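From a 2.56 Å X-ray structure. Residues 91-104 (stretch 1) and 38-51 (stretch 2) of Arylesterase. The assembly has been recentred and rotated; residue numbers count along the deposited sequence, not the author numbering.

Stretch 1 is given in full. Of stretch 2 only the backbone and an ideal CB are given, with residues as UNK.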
# COMPACT_ATOMS: atom_id res chain seq x y z
N ILE A 91 -29.69 20.04 -3.10
CA ILE A 91 -30.61 19.23 -2.32
C ILE A 91 -31.25 18.11 -3.16
O ILE A 91 -31.42 17.01 -2.66
CB ILE A 91 -31.71 20.10 -1.72
CG1 ILE A 91 -31.11 21.06 -0.70
CG2 ILE A 91 -32.75 19.25 -1.00
CD1 ILE A 91 -31.98 22.26 -0.39
N GLU A 92 -31.57 18.39 -4.42
CA GLU A 92 -32.19 17.37 -5.27
C GLU A 92 -31.23 16.22 -5.60
O GLU A 92 -31.63 15.06 -5.72
CB GLU A 92 -32.68 18.02 -6.58
CG GLU A 92 -33.80 19.03 -6.36
CD GLU A 92 -35.15 18.38 -5.99
OE1 GLU A 92 -35.28 17.13 -6.01
OE2 GLU A 92 -36.10 19.14 -5.65
N THR A 93 -29.97 16.55 -5.80
CA THR A 93 -28.98 15.55 -6.23
C THR A 93 -28.67 14.50 -5.15
O THR A 93 -28.36 13.37 -5.48
CB THR A 93 -27.66 16.20 -6.68
OG1 THR A 93 -27.08 16.91 -5.59
CG2 THR A 93 -27.90 17.13 -7.88
N GLU A 94 -28.75 14.90 -3.88
CA GLU A 94 -28.59 13.99 -2.78
C GLU A 94 -29.87 13.81 -1.96
O GLU A 94 -29.83 13.43 -0.78
CB GLU A 94 -27.40 14.46 -1.91
CG GLU A 94 -26.07 14.18 -2.60
CD GLU A 94 -24.85 14.54 -1.77
OE1 GLU A 94 -24.91 14.54 -0.51
OE2 GLU A 94 -23.80 14.82 -2.39
N ASP A 95 -31.02 14.05 -2.58
CA ASP A 95 -32.33 13.86 -1.93
C ASP A 95 -32.52 12.42 -1.45
O ASP A 95 -33.00 12.18 -0.35
CB ASP A 95 -33.43 14.28 -2.90
CG ASP A 95 -34.83 14.17 -2.30
OD1 ASP A 95 -35.27 15.09 -1.59
OD2 ASP A 95 -35.50 13.15 -2.53
N ALA A 96 -32.17 11.47 -2.30
CA ALA A 96 -32.30 10.03 -2.00
C ALA A 96 -31.44 9.60 -0.79
O ALA A 96 -31.87 8.74 -0.00
CB ALA A 96 -31.94 9.16 -3.22
N ILE A 97 -30.26 10.22 -0.66
CA ILE A 97 -29.42 9.98 0.50
C ILE A 97 -30.06 10.50 1.78
O ILE A 97 -30.05 9.80 2.81
CB ILE A 97 -28.02 10.57 0.37
CG1 ILE A 97 -27.32 10.02 -0.89
CG2 ILE A 97 -27.18 10.23 1.60
CD1 ILE A 97 -27.29 8.50 -1.03
N SER A 98 -30.63 11.72 1.71
CA SER A 98 -31.24 12.34 2.87
C SER A 98 -32.39 11.52 3.39
O SER A 98 -32.58 11.44 4.60
CB SER A 98 -31.73 13.74 2.54
OG SER A 98 -30.71 14.54 1.95
N ARG A 99 -33.17 10.95 2.48
CA ARG A 99 -34.33 10.12 2.83
C ARG A 99 -33.92 8.84 3.54
O ARG A 99 -34.48 8.49 4.57
CB ARG A 99 -35.15 9.73 1.58
CG ARG A 99 -35.89 10.87 0.98
CD ARG A 99 -36.17 10.66 -0.52
NE ARG A 99 -37.14 11.62 -0.99
CZ ARG A 99 -38.44 11.54 -0.75
NH1 ARG A 99 -38.94 10.53 -0.09
NH2 ARG A 99 -39.27 12.46 -1.21
N ILE A 100 -32.96 8.11 2.97
CA ILE A 100 -32.44 6.90 3.60
C ILE A 100 -31.80 7.24 4.95
O ILE A 100 -31.94 6.48 5.93
CB ILE A 100 -31.42 6.19 2.73
CG1 ILE A 100 -32.08 5.69 1.44
CG2 ILE A 100 -30.81 4.99 3.45
CD1 ILE A 100 -31.07 5.38 0.34
N LEU A 101 -31.10 8.37 5.03
CA LEU A 101 -30.39 8.74 6.24
C LEU A 101 -31.35 9.04 7.38
O LEU A 101 -31.16 8.59 8.53
CB LEU A 101 -29.45 9.93 5.99
CG LEU A 101 -28.57 10.37 7.18
CD1 LEU A 101 -27.57 9.32 7.62
CD2 LEU A 101 -27.88 11.64 6.76
N SER A 102 -32.38 9.80 7.04
CA SER A 102 -33.45 10.15 7.97
C SER A 102 -34.15 8.91 8.54
O SER A 102 -34.39 8.83 9.73
CB SER A 102 -34.48 11.05 7.25
OG SER A 102 -35.51 11.49 8.13
N ASN A 103 -34.48 7.97 7.68
CA ASN A 103 -35.18 6.76 8.10
C ASN A 103 -34.32 5.86 8.96
O ASN A 103 -34.80 5.26 9.89
CB ASN A 103 -35.69 5.99 6.89
CG ASN A 103 -36.86 6.69 6.19
OD1 ASN A 103 -37.56 7.49 6.79
ND2 ASN A 103 -37.07 6.38 4.91
N SER A 104 -33.02 5.79 8.63
CA SER A 104 -32.07 4.96 9.36
C SER A 104 -31.77 5.57 10.73
O SER A 104 -31.73 4.87 11.73
CB SER A 104 -30.76 4.87 8.61
OG SER A 104 -30.93 4.22 7.38
N UNK A 38 -26.53 12.54 -11.04
CA UNK A 38 -26.40 12.29 -9.60
C UNK A 38 -27.78 12.06 -8.96
O UNK A 38 -27.92 11.23 -8.05
CB UNK A 38 -25.69 13.46 -8.92
N UNK A 39 -28.77 12.79 -9.44
CA UNK A 39 -30.10 12.74 -8.87
C UNK A 39 -30.81 11.41 -9.19
O UNK A 39 -31.68 10.99 -8.46
CB UNK A 39 -30.93 13.92 -9.39
N UNK A 40 -30.44 10.76 -10.29
CA UNK A 40 -31.04 9.47 -10.66
C UNK A 40 -30.28 8.26 -10.08
O UNK A 40 -30.69 7.14 -10.29
CB UNK A 40 -31.10 9.35 -12.18
N UNK A 41 -29.20 8.49 -9.35
CA UNK A 41 -28.22 7.45 -9.01
C UNK A 41 -28.76 6.43 -8.00
O UNK A 41 -28.60 5.23 -8.20
CB UNK A 41 -26.95 8.10 -8.45
N UNK A 42 -29.41 6.92 -6.94
CA UNK A 42 -30.02 6.06 -5.93
C UNK A 42 -31.54 6.25 -5.94
O UNK A 42 -32.02 7.36 -6.10
CB UNK A 42 -29.45 6.36 -4.54
N UNK A 43 -32.31 5.16 -5.78
CA UNK A 43 -33.77 5.30 -5.70
C UNK A 43 -34.27 5.96 -4.42
O UNK A 43 -33.66 5.78 -3.38
CB UNK A 43 -34.42 3.92 -5.83
N UNK A 44 -35.37 6.71 -4.50
CA UNK A 44 -35.92 7.46 -3.37
C UNK A 44 -36.85 6.64 -2.50
O UNK A 44 -37.89 6.15 -2.97
CB UNK A 44 -36.67 8.69 -3.88
N UNK A 45 -36.49 6.49 -1.23
CA UNK A 45 -37.37 5.86 -0.26
C UNK A 45 -38.41 6.87 0.24
O UNK A 45 -38.14 8.06 0.32
CB UNK A 45 -36.56 5.29 0.91
N UNK A 46 -39.60 6.40 0.59
CA UNK A 46 -40.55 7.31 1.22
C UNK A 46 -40.14 7.70 2.65
O UNK A 46 -39.57 6.91 3.38
CB UNK A 46 -41.94 6.67 1.24
N UNK A 47 -40.48 8.92 3.03
CA UNK A 47 -40.30 9.43 4.38
C UNK A 47 -41.63 9.94 4.96
O UNK A 47 -42.66 9.86 4.31
CB UNK A 47 -39.25 10.55 4.38
N UNK A 48 -41.59 10.44 6.19
CA UNK A 48 -42.78 10.91 6.88
C UNK A 48 -43.28 12.19 6.23
O UNK A 48 -44.44 12.33 5.94
CB UNK A 48 -42.49 11.14 8.37
N UNK A 49 -42.40 13.15 6.03
CA UNK A 49 -42.76 14.44 5.49
C UNK A 49 -41.54 15.16 4.90
O UNK A 49 -40.41 14.89 5.24
CB UNK A 49 -43.41 15.30 6.58
N UNK A 50 -41.79 16.11 4.01
CA UNK A 50 -40.78 16.92 3.35
C UNK A 50 -41.29 18.34 3.29
O UNK A 50 -42.42 18.58 2.87
CB UNK A 50 -40.45 16.39 1.95
N UNK A 51 -40.46 19.30 3.67
CA UNK A 51 -40.86 20.69 3.71
C UNK A 51 -39.71 21.55 3.21
O UNK A 51 -38.61 21.49 3.75
CB UNK A 51 -41.28 21.10 5.12

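Stretch 1 enters its helix at Asp95 after a type I turn from Glu92, and stretch 2 runs alongside it, largely as an extended chain. At position 38 the backbone is helical and the CA-to-CB bond points toward stretch 1, with the ideal CB 4.0 Å from Thr93 CB. An aliphatic residue of almost any size would suit, since the contact is made at CB itself. The residue is Leu38, with rotamer m,t; it meets Thr93 through CB, and its outer carbons lie farther from stretch 1. Position 39 is tighter: its CA lies 4.0 Å from the CA of Thr93 and its ideal CB 3.9 Å from Glu92 O. So close an approach of backbones favours a small residue, and Ala39 fills the place with its methyl group.

Positions 40 and 41 find nothing of stretch 1 within reach of CB. Position 40 points away and would accept most residues, polar ones included; it is Lys40. Position 41, equally unconstrained from this side, is Ala41, whose N donates to Leu38 O at 3.3 Å.

Position 42 has extended backbone angles and points toward the helix. Its ideal CB is 4.0 Å from Ala96 CB, with Ile97 CD1 and Ile100 CD1 a little farther off, so the surroundings are apolar; valine, isoleucine or leucine would all be reasonable. Val42 is found, in rotamer t. Its CG2 lies 4.2 Å from Ile97 CD1 and its CG1 3.9 Å from Ile100 CD1, so the two methyl groups meet different isoleucines.

Position 43 points away, and phi of -70° with psi of 147° permits proline among many others. The residue is Pro43, which contributes little here beyond its carbonyl oxygen, 3.8 Å from Ala96 CB. At 44 the bond runs sideways, with the ideal CB 3.9 Å from Arg99 CD and 4.8 Å from Asp95 OD2. A long chain could follow the helix surface, and the carboxylate invites a basic end, although a neutral polar residue would also serve. Lys44 places its NZ 3.8 Å from Asp95 OD2, a long salt bridge to an oxygen that also accepts from Arg99 NE at 2.7 Å.

Position 45 also runs sideways, near Asn103 ND2 and Ile100 CG1, where a small or medium polar residue would fit. It is Asp45, whose CG lies 4.1 Å from Ile100 CG1, while its carboxylate oxygens bond elsewhere in the structure. The stronger tie is made by the backbone: Arg99 NH1 donates to Asp45 O at 2.6 Å. The next carbonyl is held likewise, with Asn103 ND2 donating to O of position 46 at 3.0 Å. Neither bond specifies a side chain. Position 46 points away, with angles that suit proline, and is Pro46.

Position 47 turns toward Asn103 OD1 and Arg99 NH1. Either a polar or a compact aliphatic residue could fit; Val47 sets CG2 3.7 Å from Arg99 NH1. At 48 and 49 the ideal CB has nothing of stretch 1 nearby, and many residues would serve; the deposited pair is Gly48 and Glu49. Position 50 points toward Arg99 NH2, and a polar residue would suit; Thr50 brings OG1 to 4.3 Å from that NH2. Position 51, out of reach, is Arg51.

Stretch 2 (38-51) LAKAVPKDPVGETR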
# COMPACT_ATOMS: atom_id res chain seq x y z
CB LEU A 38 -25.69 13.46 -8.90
CG LEU A 38 -24.25 13.71 -9.31
CD1 LEU A 38 -23.78 15.04 -8.71
CD2 LEU A 38 -23.33 12.57 -8.95
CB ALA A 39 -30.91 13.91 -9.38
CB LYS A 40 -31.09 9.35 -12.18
CG LYS A 40 -31.95 10.44 -12.86
CD LYS A 40 -31.65 10.59 -14.35
CE LYS A 40 -32.31 9.57 -15.26
NZ LYS A 40 -33.70 10.00 -15.59
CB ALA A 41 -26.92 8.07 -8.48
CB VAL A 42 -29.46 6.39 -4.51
CG1 VAL A 42 -30.01 5.45 -3.45
CG2 VAL A 42 -27.93 6.36 -4.53
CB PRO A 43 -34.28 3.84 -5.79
CG PRO A 43 -33.13 3.05 -6.29
CD PRO A 43 -31.90 3.75 -5.79
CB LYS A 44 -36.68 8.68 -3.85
CG LYS A 44 -35.86 9.76 -4.54
CD LYS A 44 -36.80 10.87 -5.06
CE LYS A 44 -36.13 12.13 -5.61
NZ LYS A 44 -34.72 11.91 -6.00
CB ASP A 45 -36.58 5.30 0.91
CG ASP A 45 -35.78 4.06 0.55
OD1 ASP A 45 -35.28 3.96 -0.59
OD2 ASP A 45 -35.59 3.20 1.43
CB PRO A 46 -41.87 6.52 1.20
CG PRO A 46 -41.49 5.11 1.02
CD PRO A 46 -40.14 5.05 0.39
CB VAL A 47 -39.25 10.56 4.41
CG1 VAL A 47 -37.87 9.98 4.13
CG2 VAL A 47 -39.55 11.66 3.39
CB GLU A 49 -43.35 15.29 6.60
CG GLU A 49 -44.15 16.50 6.12
CD GLU A 49 -44.48 17.47 7.24
OE1 GLU A 49 -44.34 17.12 8.43
OE2 GLU A 49 -44.89 18.60 6.93
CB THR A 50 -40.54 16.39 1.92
OG1 THR A 50 -39.72 15.21 2.03
CG2 THR A 50 -39.84 17.37 1.04
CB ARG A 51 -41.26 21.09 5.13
CG ARG A 51 -41.75 22.51 5.34
CD ARG A 51 -42.45 22.70 6.70
NE ARG A 51 -41.55 22.60 7.87
CZ ARG A 51 -41.32 21.50 8.60
NH1 ARG A 51 -41.92 20.33 8.34
NH2 ARG A 51 -40.48 21.55 9.65
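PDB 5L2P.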